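Local structure of methylenetetrahydrofolate--tRNA-(uracil-5-)-methyltransferase TrmFO (3G5S) at residues A[24-29]-A[111-116]; A[30-35]-A[118-123]; A[47-52]-A[98-103]; A[347-352]-A[373-378]. The protein catalyses the folate- and FAD-dependent methylation of uridine 54 in tRNA to 5-methyluridine, drawing on methylenetetrahydrofolate and reduced NAD(P). All blocks are in the same frame, centred on the assembly; numbering follows the deposited sequence. Where two conformers were deposited one is given.

Contact 1: residues A[24-29]-A[111-116]; sequences GVPVRL and HPLLEV. With EDO (1,2-ethanediol), chain I.
R28 and E115 run side by side from neighbouring strands and point the same way, yet they form only a long salt bridge, with R28 NE 3.7 Å from E115 OE2. Their guanidinium and carboxylate planes stand 75° apart, which is no geometry for a paired, coplanar bridge. A water fills in: it donates to E115 OE1 at 2.9 Å and accepts a weak bond from R28 NE. The stronger partner of the arginine lies elsewhere, at N5 OD1, which R28 NH1 reaches. Beneath this pair, the backbones are in regular parallel register, V27 beside L114, R28 beside E115 and L29 beside V116. V27 N donates to L113 O at 3.0 Å, E115 N to V27 O at 2.9 Å, and L29 N to E115 O at 2.8 Å. These strands, 27-30 and 114-117, belong to the parallel sheet of the Rossmann-type domain, in which 114-117 is outermost and 27-30 lies between it and 4-7. On the face holding V27, L29 and L114, the methyl L114 CD1 lies 3.6 Å from V27 CG1 and also touches L29 CB. V27 CG1 is anti to its backbone N (chi1 173°), which sets it against that methyl. Before the strands, L113 CD1 reaches G24 O at 3.8 Å; G24, with positive phi, is the C-prime residue of the Schellman motif ending helix 11-22.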
# COMPACT_ATOMS: atom_id res chain seq x y z
N GLY A 24 0.45 17.62 -21.87
CA GLY A 24 0.05 17.74 -23.26
C GLY A 24 -0.06 16.43 -24.03
O GLY A 24 -0.01 16.43 -25.26
N VAL A 25 -0.22 15.32 -23.31
CA VAL A 25 -0.33 14.01 -23.94
C VAL A 25 -1.79 13.55 -23.89
O VAL A 25 -2.36 13.43 -22.81
CB VAL A 25 0.58 12.98 -23.24
CG1 VAL A 25 0.45 11.62 -23.89
CG2 VAL A 25 2.03 13.45 -23.26
N PRO A 26 -2.41 13.31 -25.06
CA PRO A 26 -3.82 12.92 -25.05
C PRO A 26 -4.05 11.56 -24.39
O PRO A 26 -3.17 10.69 -24.40
CB PRO A 26 -4.18 12.84 -26.54
CG PRO A 26 -3.16 13.70 -27.21
CD PRO A 26 -1.90 13.48 -26.42
N VAL A 27 -5.25 11.39 -23.85
CA VAL A 27 -5.58 10.24 -23.03
C VAL A 27 -6.88 9.61 -23.53
O VAL A 27 -7.80 10.31 -23.95
CB VAL A 27 -5.74 10.64 -21.55
CG1 VAL A 27 -6.26 9.49 -20.71
CG2 VAL A 27 -4.41 11.16 -21.00
N ARG A 28 -6.90 8.28 -23.49
CA ARG A 28 -8.11 7.50 -23.66
C ARG A 28 -8.36 6.84 -22.32
O ARG A 28 -7.64 5.92 -21.92
CB ARG A 28 -7.89 6.44 -24.75
CG ARG A 28 -9.12 5.65 -25.10
CD ARG A 28 -8.86 4.67 -26.25
NE ARG A 28 -8.50 5.35 -27.49
CZ ARG A 28 -7.27 5.38 -28.02
NH1 ARG A 28 -6.26 4.77 -27.41
NH2 ARG A 28 -7.06 6.02 -29.16
N LEU A 29 -9.36 7.34 -21.61
CA LEU A 29 -9.66 6.90 -20.25
C LEU A 29 -10.84 5.95 -20.28
O LEU A 29 -11.95 6.35 -20.64
CB LEU A 29 -9.97 8.12 -19.38
CG LEU A 29 -10.35 7.86 -17.92
CD1 LEU A 29 -9.21 7.18 -17.18
CD2 LEU A 29 -10.72 9.17 -17.25
N HIS A 111 -11.43 18.48 -20.29
CA HIS A 111 -10.13 18.69 -20.93
C HIS A 111 -10.17 18.32 -22.41
O HIS A 111 -10.64 17.24 -22.77
CB HIS A 111 -9.04 17.87 -20.23
CG HIS A 111 -7.66 18.37 -20.51
ND1 HIS A 111 -7.05 18.22 -21.74
CD2 HIS A 111 -6.79 19.06 -19.74
CE1 HIS A 111 -5.86 18.79 -21.70
NE2 HIS A 111 -5.67 19.30 -20.50
N PRO A 112 -9.64 19.21 -23.28
CA PRO A 112 -9.70 18.99 -24.74
C PRO A 112 -8.98 17.73 -25.20
O PRO A 112 -9.28 17.23 -26.29
CB PRO A 112 -8.98 20.21 -25.31
CG PRO A 112 -8.96 21.23 -24.22
CD PRO A 112 -8.94 20.46 -22.94
N LEU A 113 -8.04 17.24 -24.41
CA LEU A 113 -7.23 16.10 -24.82
C LEU A 113 -7.67 14.76 -24.21
O LEU A 113 -7.01 13.74 -24.42
CB LEU A 113 -5.75 16.35 -24.55
CG LEU A 113 -5.11 17.57 -25.23
CD1 LEU A 113 -3.63 17.65 -24.89
CD2 LEU A 113 -5.31 17.55 -26.74
N LEU A 114 -8.79 14.77 -23.49
CA LEU A 114 -9.30 13.55 -22.86
C LEU A 114 -10.50 12.97 -23.59
O LEU A 114 -11.51 13.64 -23.77
CB LEU A 114 -9.68 13.80 -21.41
CG LEU A 114 -10.25 12.56 -20.71
CD1 LEU A 114 -9.16 11.53 -20.52
CD2 LEU A 114 -10.90 12.89 -19.39
N GLU A 115 -10.38 11.71 -24.01
CA GLU A 115 -11.51 10.93 -24.49
C GLU A 115 -11.88 9.90 -23.43
O GLU A 115 -11.01 9.17 -22.94
CB GLU A 115 -11.17 10.20 -25.80
CG GLU A 115 -12.34 9.35 -26.31
CD GLU A 115 -11.96 8.40 -27.44
OE1 GLU A 115 -12.87 7.74 -27.98
OE2 GLU A 115 -10.76 8.29 -27.77
N VAL A 116 -13.15 9.86 -23.07
CA VAL A 116 -13.67 8.88 -22.13
C VAL A 116 -14.36 7.76 -22.90
O VAL A 116 -15.19 8.03 -23.76
CB VAL A 116 -14.68 9.52 -21.16
CG1 VAL A 116 -15.24 8.47 -20.21
CG2 VAL A 116 -14.04 10.65 -20.39
C1 EDO I . 3.05 17.31 -25.92
O1 EDO I . 1.97 18.14 -26.36
C2 EDO I . 3.21 16.16 -26.90
O2 EDO I . 3.37 16.66 -28.23
O HOH W 1 -11.60 5.27 -28.71

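Contact 2: residues A[30-35]-A[118-123]; sequences FEMRPK and REEVRE. With FAD (flavin-adenine dinucleotide), chain B.
F30 comes first, and V121 covers one face of its ring: V121 CG2 sits 3.8 Å from the ring centroid and 30° off the normal, a CH-pi contact. E119 CG meets the same ring at its edge, near the ring plane. At E31 the backbone comes close, E31 O lying 3.2 Å from R118 CA. The side chain bends at chi2 (51°) and turns to the cofactor, where its two oxygens accept from the ribose hydroxyls, E31 OE1 from FAD O2B at 2.7 Å and E31 OE2 from FAD O3B at 2.7 Å. E31 OE1 also takes R33 N on its anti lone pair, while E31 OE2 is bonded by A9 N. M32, a selenomethionine, packs its CB against E120 CA and carries SE over the adenine, 3.7 Å from FAD C5A. R33 adds NE and NH2 to FAD O3B, and its NH1 is held by the carbonyls of T43 and R45. Its own carbonyl is the polar link of the contact: R118 NH1 donates to R33 O at 2.8 Å, from above the carbonyl plane. P34, after a cis peptide bond, crosses the R118 side chain at about a right angle, its CD near NH1. On the adenine, V121 N donates to FAD N1A at 2.9 Å and V121 O accepts from FAD N6A. An acidic residue just past the second strand, clasping the adenosine ribose, is characteristic of Rossmann-type FAD-binding domains.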
# COMPACT_ATOMS: atom_id res chain seq x y z
N PHE A 30 -10.59 4.70 -19.92
CA PHE A 30 -11.62 3.67 -19.91
C PHE A 30 -12.21 3.53 -18.52
O PHE A 30 -11.48 3.44 -17.53
CB PHE A 30 -11.05 2.30 -20.31
CG PHE A 30 -10.56 2.21 -21.73
CD1 PHE A 30 -9.26 2.57 -22.06
CD2 PHE A 30 -11.38 1.72 -22.73
CE1 PHE A 30 -8.80 2.46 -23.35
CE2 PHE A 30 -10.93 1.62 -24.02
CZ PHE A 30 -9.64 1.98 -24.34
N GLU A 31 -13.54 3.49 -18.45
CA GLU A 31 -14.22 3.25 -17.19
C GLU A 31 -15.48 2.45 -17.46
O GLU A 31 -16.32 2.85 -18.27
CB GLU A 31 -14.56 4.56 -16.49
CG GLU A 31 -15.37 4.39 -15.21
CD GLU A 31 -14.74 3.39 -14.26
OE1 GLU A 31 -15.41 2.38 -13.94
OE2 GLU A 31 -13.58 3.61 -13.84
N MSE A 32 -15.62 1.31 -16.80
CA MSE A 32 -16.78 0.46 -17.04
C MSE A 32 -18.04 0.93 -16.32
O MSE A 32 -19.16 0.59 -16.74
CB MSE A 32 -16.45 -0.98 -16.68
CG MSE A 32 -16.26 -1.24 -15.21
SE MSE A 32 -15.71 -3.06 -14.91
CE MSE A 32 -15.77 -3.05 -12.96
N ARG A 33 -17.89 1.69 -15.25
CA ARG A 33 -19.04 2.25 -14.56
C ARG A 33 -19.67 3.33 -15.44
O ARG A 33 -18.97 4.00 -16.18
CB ARG A 33 -18.62 2.84 -13.22
CG ARG A 33 -18.11 1.81 -12.23
CD ARG A 33 -17.73 2.45 -10.90
NE ARG A 33 -16.51 3.26 -10.95
CZ ARG A 33 -16.48 4.59 -10.87
NH1 ARG A 33 -17.60 5.29 -10.77
NH2 ARG A 33 -15.31 5.22 -10.89
N PRO A 34 -20.99 3.52 -15.32
CA PRO A 34 -21.91 2.86 -14.38
C PRO A 34 -22.57 1.58 -14.90
O PRO A 34 -23.21 0.89 -14.11
CB PRO A 34 -22.99 3.92 -14.18
CG PRO A 34 -23.05 4.64 -15.48
CD PRO A 34 -21.65 4.61 -16.06
N LYS A 35 -22.43 1.27 -16.18
CA LYS A 35 -23.16 0.11 -16.72
C LYS A 35 -22.63 -1.22 -16.18
O LYS A 35 -23.36 -2.21 -16.15
CB LYS A 35 -23.21 0.12 -18.26
CG LYS A 35 -24.02 1.26 -18.86
CD LYS A 35 -25.45 1.30 -18.34
CE LYS A 35 -26.24 0.06 -18.71
NZ LYS A 35 -27.69 0.21 -18.36
N ARG A 118 -16.63 4.48 -22.11
CA ARG A 118 -17.38 3.76 -21.10
C ARG A 118 -17.49 2.31 -21.53
O ARG A 118 -18.45 1.91 -22.21
CB ARG A 118 -18.76 4.37 -20.89
CG ARG A 118 -18.74 5.81 -20.39
CD ARG A 118 -18.46 5.91 -18.89
NE ARG A 118 -18.43 7.30 -18.44
CZ ARG A 118 -18.40 7.69 -17.17
NH1 ARG A 118 -18.39 6.79 -16.19
NH2 ARG A 118 -18.37 8.98 -16.87
N GLU A 119 -16.50 1.52 -21.15
CA GLU A 119 -16.48 0.11 -21.49
C GLU A 119 -15.56 -0.64 -20.54
O GLU A 119 -14.68 -0.04 -19.92
CB GLU A 119 -16.03 -0.10 -22.93
CG GLU A 119 -14.53 -0.10 -23.14
CD GLU A 119 -14.13 -0.59 -24.52
OE1 GLU A 119 -13.13 -1.33 -24.62
OE2 GLU A 119 -14.82 -0.24 -25.50
N GLU A 120 -15.80 -1.93 -20.41
CA GLU A 120 -14.89 -2.80 -19.68
C GLU A 120 -13.75 -3.22 -20.59
O GLU A 120 -13.99 -3.74 -21.68
CB GLU A 120 -15.61 -4.05 -19.18
CG GLU A 120 -14.66 -4.96 -18.42
CD GLU A 120 -15.14 -6.39 -18.29
OE1 GLU A 120 -16.16 -6.76 -18.92
OE2 GLU A 120 -14.46 -7.15 -17.56
N VAL A 121 -12.52 -3.00 -20.15
CA VAL A 121 -11.35 -3.47 -20.87
C VAL A 121 -11.09 -4.90 -20.45
O VAL A 121 -10.93 -5.20 -19.27
CB VAL A 121 -10.14 -2.56 -20.57
CG1 VAL A 121 -8.87 -3.15 -21.15
CG2 VAL A 121 -10.40 -1.16 -21.10
N ARG A 122 -11.07 -5.81 -21.43
CA ARG A 122 -10.98 -7.23 -21.12
C ARG A 122 -9.64 -7.85 -21.50
O ARG A 122 -9.37 -9.00 -21.16
CB ARG A 122 -12.12 -7.99 -21.81
CG ARG A 122 -13.51 -7.53 -21.38
CD ARG A 122 -14.61 -8.22 -22.19
NE ARG A 122 -14.66 -9.65 -21.95
CZ ARG A 122 -15.24 -10.22 -20.90
NH1 ARG A 122 -15.84 -9.46 -19.99
NH2 ARG A 122 -15.23 -11.54 -20.76
N GLU A 123 -8.82 -7.11 -22.23
CA GLU A 123 -7.50 -7.56 -22.62
C GLU A 123 -6.56 -6.39 -22.43
O GLU A 123 -6.98 -5.25 -22.48
CB GLU A 123 -7.48 -8.01 -24.09
CG GLU A 123 -8.47 -9.11 -24.42
CD GLU A 123 -8.04 -10.48 -23.91
OE1 GLU A 123 -6.88 -10.64 -23.48
OE2 GLU A 123 -8.86 -11.41 -23.96
PA FAD B . -10.50 2.32 -7.71
O1A FAD B . -11.39 1.20 -7.26
O2A FAD B . -10.68 3.66 -7.07
O5B FAD B . -10.60 2.53 -9.29
C5B FAD B . -10.57 1.44 -10.18
C4B FAD B . -11.50 1.77 -11.33
O4B FAD B . -11.33 0.80 -12.36
C3B FAD B . -12.97 1.71 -10.91
O3B FAD B . -13.64 2.89 -11.28
C2B FAD B . -13.52 0.49 -11.65
O2B FAD B . -14.88 0.59 -12.03
C1B FAD B . -12.62 0.43 -12.87
N9A FAD B . -12.42 -0.87 -13.53
C8A FAD B . -12.11 -2.06 -12.94
N7A FAD B . -11.91 -2.98 -13.91
C5A FAD B . -12.09 -2.37 -15.11
C6A FAD B . -12.01 -2.81 -16.42
N6A FAD B . -11.54 -4.02 -16.75
N1A FAD B . -12.23 -1.90 -17.43
C2A FAD B . -12.56 -0.59 -17.16
N3A FAD B . -12.64 -0.15 -15.86
C4A FAD B . -12.41 -1.04 -14.87
N1 FAD B . -8.92 3.23 1.04
C2 FAD B . -8.73 4.19 2.01
O2 FAD B . -7.73 4.91 1.98
N3 FAD B . -9.66 4.33 3.02
C4 FAD B . -10.80 3.55 3.09
O4 FAD B . -11.62 3.71 4.00
C4X FAD B . -10.99 2.58 2.10
N5 FAD B . -12.09 1.77 2.12
C5X FAD B . -12.27 0.83 1.12
C6 FAD B . -13.40 0.01 1.15
C7 FAD B . -13.59 -0.95 0.17
C7M FAD B . -14.82 -1.82 0.20
C8 FAD B . -12.65 -1.09 -0.85
C8M FAD B . -12.85 -2.13 -1.92
C9 FAD B . -11.52 -0.28 -0.88
C9A FAD B . -11.32 0.68 0.11
N10 FAD B . -10.18 1.48 0.09
C10 FAD B . -10.04 2.44 1.09
C1' FAD B . -8.92 0.95 -0.53
C2' FAD B . -8.37 1.81 -1.69
O2' FAD B . -7.57 2.89 -1.23
C3' FAD B . -9.48 2.30 -2.62
O3' FAD B . -10.05 1.15 -3.21
C4' FAD B . -8.98 3.24 -3.71
O4' FAD B . -10.12 3.79 -4.35
C5' FAD B . -8.07 2.53 -4.71
O5' FAD B . -7.87 3.36 -5.83
P FAD B . -7.66 2.69 -7.27
O1P FAD B . -6.54 1.70 -7.25
O2P FAD B . -7.58 3.80 -8.26
O3P FAD B . -8.99 1.81 -7.49

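Contact 3: residues A[47-52]-A[98-103]. With FAD (flavin-adenine dinucleotide), chain B.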
# COMPACT_ATOMS: atom_id res chain seq x y z
N ALA A 47 -13.00 8.79 -9.69
CA ALA A 47 -12.43 8.91 -8.36
C ALA A 47 -13.50 8.89 -7.26
O ALA A 47 -13.38 9.56 -6.24
CB ALA A 47 -11.54 10.15 -8.25
N GLU A 48 -14.54 8.10 -7.48
CA GLU A 48 -15.51 7.85 -6.43
C GLU A 48 -14.82 7.28 -5.20
O GLU A 48 -14.00 6.36 -5.30
CB GLU A 48 -16.58 6.86 -6.93
CG GLU A 48 -17.55 6.42 -5.84
CD GLU A 48 -18.65 5.48 -6.33
OE1 GLU A 48 -18.87 5.37 -7.56
OE2 GLU A 48 -19.30 4.85 -5.48
N ILE A 49 -15.16 7.83 -4.04
CA ILE A 49 -14.67 7.37 -2.76
C ILE A 49 -15.66 6.35 -2.22
O ILE A 49 -16.80 6.69 -1.92
CB ILE A 49 -14.55 8.55 -1.77
CG1 ILE A 49 -13.53 9.57 -2.27
CG2 ILE A 49 -14.22 8.06 -0.37
CD1 ILE A 49 -12.09 9.15 -2.05
N VAL A 50 -15.25 5.09 -2.12
CA VAL A 50 -16.22 4.02 -1.83
C VAL A 50 -16.48 3.77 -0.34
O VAL A 50 -17.46 3.12 0.00
CB VAL A 50 -15.87 2.69 -2.53
CG1 VAL A 50 -15.84 2.88 -4.04
CG2 VAL A 50 -14.56 2.13 -2.01
N CYS A 51 -15.63 4.28 0.54
CA CYS A 51 -15.80 4.02 1.96
C CYS A 51 -15.58 5.27 2.81
O CYS A 51 -16.27 6.27 2.62
CB CYS A 51 -14.87 2.89 2.41
SG CYS A 51 -15.34 2.07 3.94
N SER A 52 -14.63 5.22 3.73
CA SER A 52 -14.34 6.37 4.58
C SER A 52 -13.99 7.59 3.73
O SER A 52 -13.43 7.45 2.65
CB SER A 52 -13.19 6.08 5.54
OG SER A 52 -12.75 7.26 6.19
N GLU A 98 -19.08 13.61 -2.67
CA GLU A 98 -19.69 14.02 -3.92
C GLU A 98 -19.02 15.26 -4.52
O GLU A 98 -18.85 15.34 -5.74
CB GLU A 98 -21.20 14.26 -3.74
CG GLU A 98 -21.96 14.55 -5.03
CD GLU A 98 -21.88 16.01 -5.44
OE1 GLU A 98 -21.85 16.89 -4.55
OE2 GLU A 98 -21.86 16.28 -6.66
N GLU A 99 -18.63 16.22 -3.69
CA GLU A 99 -17.93 17.39 -4.19
C GLU A 99 -16.54 17.02 -4.70
O GLU A 99 -16.05 17.58 -5.68
CB GLU A 99 -17.81 18.46 -3.10
CG GLU A 99 -19.10 19.20 -2.81
CD GLU A 99 -19.01 20.07 -1.57
OE1 GLU A 99 -17.88 20.30 -1.08
OE2 GLU A 99 -20.07 20.53 -1.09
N PHE A 100 -15.90 16.07 -4.02
CA PHE A 100 -14.60 15.57 -4.40
C PHE A 100 -14.64 14.92 -5.79
O PHE A 100 -13.93 15.34 -6.70
CB PHE A 100 -14.12 14.58 -3.33
CG PHE A 100 -12.84 13.86 -3.66
CD1 PHE A 100 -12.88 12.58 -4.21
CD2 PHE A 100 -11.61 14.42 -3.37
CE1 PHE A 100 -11.71 11.90 -4.49
CE2 PHE A 100 -10.44 13.74 -3.65
CZ PHE A 100 -10.49 12.48 -4.21
N SER A 101 -15.50 13.92 -5.95
CA SER A 101 -15.54 13.21 -7.22
C SER A 101 -16.14 14.07 -8.33
O SER A 101 -15.78 13.93 -9.49
CB SER A 101 -16.31 11.90 -7.08
OG SER A 101 -17.70 12.15 -6.95
N GLY A 102 -17.04 14.98 -7.96
CA GLY A 102 -17.64 15.87 -8.93
C GLY A 102 -16.61 16.79 -9.57
O GLY A 102 -16.59 16.97 -10.79
N TYR A 103 -15.75 17.37 -8.74
CA TYR A 103 -14.70 18.27 -9.23
C TYR A 103 -13.74 17.53 -10.15
O TYR A 103 -13.39 18.01 -11.22
CB TYR A 103 -13.96 18.90 -8.05
CG TYR A 103 -12.81 19.81 -8.43
CD1 TYR A 103 -13.02 21.16 -8.69
CD2 TYR A 103 -11.51 19.33 -8.51
CE1 TYR A 103 -11.97 21.99 -9.03
CE2 TYR A 103 -10.45 20.16 -8.85
CZ TYR A 103 -10.69 21.49 -9.11
OH TYR A 103 -9.64 22.32 -9.45
PA FAD B . -10.50 2.32 -7.71
O1A FAD B . -11.39 1.20 -7.26
O2A FAD B . -10.68 3.66 -7.07
O5B FAD B . -10.60 2.53 -9.29
C5B FAD B . -10.57 1.44 -10.18
C4B FAD B . -11.50 1.77 -11.33
O4B FAD B . -11.33 0.80 -12.36
C3B FAD B . -12.97 1.71 -10.91
O3B FAD B . -13.64 2.89 -11.28
C2B FAD B . -13.52 0.49 -11.65
O2B FAD B . -14.88 0.59 -12.03
C1B FAD B . -12.62 0.43 -12.87
N9A FAD B . -12.42 -0.87 -13.53
C8A FAD B . -12.11 -2.06 -12.94
N7A FAD B . -11.91 -2.98 -13.91
C5A FAD B . -12.09 -2.37 -15.11
C6A FAD B . -12.01 -2.81 -16.42
N6A FAD B . -11.54 -4.02 -16.75
N1A FAD B . -12.23 -1.90 -17.43
C2A FAD B . -12.56 -0.59 -17.16
N3A FAD B . -12.64 -0.15 -15.86
C4A FAD B . -12.41 -1.04 -14.87
N1 FAD B . -8.92 3.23 1.04
C2 FAD B . -8.73 4.19 2.01
O2 FAD B . -7.73 4.91 1.98
N3 FAD B . -9.66 4.33 3.02
C4 FAD B . -10.80 3.55 3.09
O4 FAD B . -11.62 3.71 4.00
C4X FAD B . -10.99 2.58 2.10
N5 FAD B . -12.09 1.77 2.12
C5X FAD B . -12.27 0.83 1.12
C6 FAD B . -13.40 0.01 1.15
C7 FAD B . -13.59 -0.95 0.17
C7M FAD B . -14.82 -1.82 0.20
C8 FAD B . -12.65 -1.09 -0.85
C8M FAD B . -12.85 -2.13 -1.92
C9 FAD B . -11.52 -0.28 -0.88
C9A FAD B . -11.32 0.68 0.11
N10 FAD B . -10.18 1.48 0.09
C10 FAD B . -10.04 2.44 1.09
C1' FAD B . -8.92 0.95 -0.53
C2' FAD B . -8.37 1.81 -1.69
O2' FAD B . -7.57 2.89 -1.23
C3' FAD B . -9.48 2.30 -2.62
O3' FAD B . -10.05 1.15 -3.21
C4' FAD B . -8.98 3.24 -3.71
O4' FAD B . -10.12 3.79 -4.35
C5' FAD B . -8.07 2.53 -4.71
O5' FAD B . -7.87 3.36 -5.83
P FAD B . -7.66 2.69 -7.27
O1P FAD B . -6.54 1.70 -7.25
O2P FAD B . -7.58 3.80 -8.26
O3P FAD B . -8.99 1.81 -7.49
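E48, whose CA lies 4.2 Å from S101 CB, has a carboxylate gripped from several sides: OE1 is hydrogen-bonded to T43 OG1 and OE2 to G42 N, and OE1 has a further long, weak pairing with R33 NH1. Its side chain points away from helix 97-109, and the packing against that helix falls to the residues on either side of it. A47 O is a van der Waals neighbour of F100: it lies near the ring plane, 3.4 Å from F100 CE1, while S101 CB approaches A47 O at 3.8 Å. I49 supplies the apolar part of the contact: its side chain crosses that of F100 at about a right angle, and I49 CG1 is 3.6 Å from F100 CD1. I49 CD1 adds a second touch, to F100 CE1 at 3.7 Å. L11 of helix 11-22 and A81 of helix 77-84 also touch F100, so the ring belongs to a buried cluster joining three helices to residues 47-49.

R45, two residues ahead of the loop segment, donates NH2 to S101 OG and pairs NH1 with E98 OE2.

Farther along, the loop reaches the flavin: C51 CB comes to 3.0 Å from FAD N5, with SG farther off at 3.7 Å, and S52 N makes a weak bond to FAD O4, 3.4 Å long. The chemistry thus divides: the interface between 47-49 and 98-103 is one of van der Waals packing, largely apolar, while the polar ends of S101 and E48 are satisfied by R45, T43 and G42 beside it.

Contact 4: residues A[347-352]-A[373-378]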
# COMPACT_ATOMS: atom_id res chain seq x y z
N ALA A 347 -3.73 7.60 -5.70
CA ALA A 347 -3.56 8.80 -6.50
C ALA A 347 -2.08 9.09 -6.78
O ALA A 347 -1.71 9.46 -7.89
CB ALA A 347 -4.23 9.99 -5.82
N ALA A 348 -1.24 8.94 -5.76
CA ALA A 348 0.17 9.28 -5.90
C ALA A 348 0.91 8.36 -6.87
O ALA A 348 1.73 8.81 -7.69
CB ALA A 348 0.85 9.29 -4.53
N THR A 349 0.62 7.06 -6.80
CA THR A 349 1.18 6.16 -7.79
C THR A 349 0.60 6.45 -9.18
O THR A 349 1.29 6.29 -10.17
CB THR A 349 1.03 4.68 -7.39
OG1 THR A 349 -0.34 4.35 -7.17
CG2 THR A 349 1.87 4.36 -6.14
N GLY A 350 -0.66 6.87 -9.25
CA GLY A 350 -1.23 7.32 -10.52
C GLY A 350 -0.45 8.48 -11.11
O GLY A 350 -0.15 8.50 -12.31
N PHE A 351 -0.11 9.46 -10.27
CA PHE A 351 0.73 10.56 -10.71
C PHE A 351 2.03 10.05 -11.34
O PHE A 351 2.41 10.47 -12.43
CB PHE A 351 1.03 11.50 -9.54
CG PHE A 351 2.22 12.39 -9.77
CD1 PHE A 351 2.14 13.48 -10.63
CD2 PHE A 351 3.42 12.12 -9.15
CE1 PHE A 351 3.24 14.29 -10.87
CE2 PHE A 351 4.53 12.93 -9.38
CZ PHE A 351 4.43 14.02 -10.24
N LEU A 352 2.72 9.15 -10.66
CA LEU A 352 4.02 8.70 -11.15
C LEU A 352 3.89 7.88 -12.44
O LEU A 352 4.67 8.05 -13.38
CB LEU A 352 4.80 7.93 -10.08
CG LEU A 352 6.20 7.50 -10.51
CD1 LEU A 352 7.09 8.68 -10.88
CD2 LEU A 352 6.86 6.67 -9.43
N SER A 373 11.61 10.92 0.08
CA SER A 373 10.23 11.33 -0.10
C SER A 373 9.32 10.16 0.20
O SER A 373 9.72 9.00 0.05
CB SER A 373 9.98 11.89 -1.50
OG SER A 373 10.01 10.89 -2.49
N MSE A 374 8.10 10.45 0.60
CA MSE A 374 7.17 9.37 0.90
C MSE A 374 6.77 8.62 -0.38
O MSE A 374 6.72 7.39 -0.39
CB MSE A 374 5.94 9.88 1.65
CG MSE A 374 5.01 8.78 2.16
SE MSE A 374 5.90 7.46 3.31
CE MSE A 374 6.59 8.66 4.66
N LEU A 375 6.49 9.34 -1.46
CA LEU A 375 6.16 8.64 -2.70
C LEU A 375 7.35 7.79 -3.15
O LEU A 375 7.18 6.65 -3.58
CB LEU A 375 5.73 9.61 -3.80
CG LEU A 375 5.41 8.94 -5.14
CD1 LEU A 375 4.38 7.81 -4.98
CD2 LEU A 375 4.94 9.97 -6.15
N GLY A 376 8.55 8.34 -3.06
CA GLY A 376 9.74 7.60 -3.42
C GLY A 376 9.94 6.36 -2.56
O GLY A 376 10.27 5.29 -3.05
N GLY A 377 9.76 6.52 -1.25
CA GLY A 377 9.88 5.37 -0.37
C GLY A 377 8.86 4.30 -0.72
O GLY A 377 9.17 3.11 -0.71
N LEU A 378 7.64 4.72 -1.03
CA LEU A 378 6.59 3.77 -1.36
C LEU A 378 6.90 2.98 -2.64
O LEU A 378 6.84 1.75 -2.63
CB LEU A 378 5.28 4.52 -1.49
CG LEU A 378 4.04 3.68 -1.74
CD1 LEU A 378 3.81 2.66 -0.63
CD2 LEU A 378 2.85 4.59 -1.90
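Helices 347-352 and 374-378 cross nearly at a right angle, 85° between their directions, with axes 10.6 Å apart at closest approach. The first belongs to helix 343-361, which follows strand 331-333, the last strand of the Rossmann-type sheet, and the T349 side chain on it is about 7 Å from the bound FAD at the nearest atoms. The pair joins the nucleotide-binding domain to a helix later in the chain.

L375 does most of the work, since it is the residue that touches A348, T349, F351 and L352 together. With CG anti to the backbone N (chi1 178°), the side chain is carried toward helix 343-361, and its two methyls both come up to A348, CD1 on CB and CD2 on O. L375 CD1 lies 3.9 Å from A348 CB, while L375 CD2 sits 3.7 Å from A348 O. The same CD2 comes to the edge of the F351 ring, near its plane, at 4.0 Å from F351 CD2, and on to L352 CB at 4.4 Å. L378 adds a peripheral touch, its CD2 4.4 Å from T349 CG2. All of this is buried and, apart from A348 O, essentially carbon on carbon: T349 OG1 turns its polar side elsewhere, taking the backbone N of G335, and F351 continues onto E15, T19 and R22 of helix 11-22.

The first turn of the second helix has its own polar links. E70 receives M374 N on OE2 and L375 N on OE1, and S373, at the N-cap position, accepts from G376 N at 3.0 Å through its OG, a bond of 143° at the hydrogen.

In the fold
Contacts 3 and 4 are buried, and their side chains meet through carbon; contacts 1 and 2, farther from the chain centre, are partly exposed and mix charge with packing. Contacts 1 and 2 follow each other along the same two strands, 27-30 and 114-117, from sheet register into the loops that hold the adenine and ribose. Helix 97-109 of contact 3 leads into strand 114-117. Contacts 2 and 3 meet through a long R33 NH1 to E48 OE1 pairing and serve opposite ends of FAD, adenosine and flavin. Contact 4 touches none of the others, though its helix 343-361 also packs against helix 11-22.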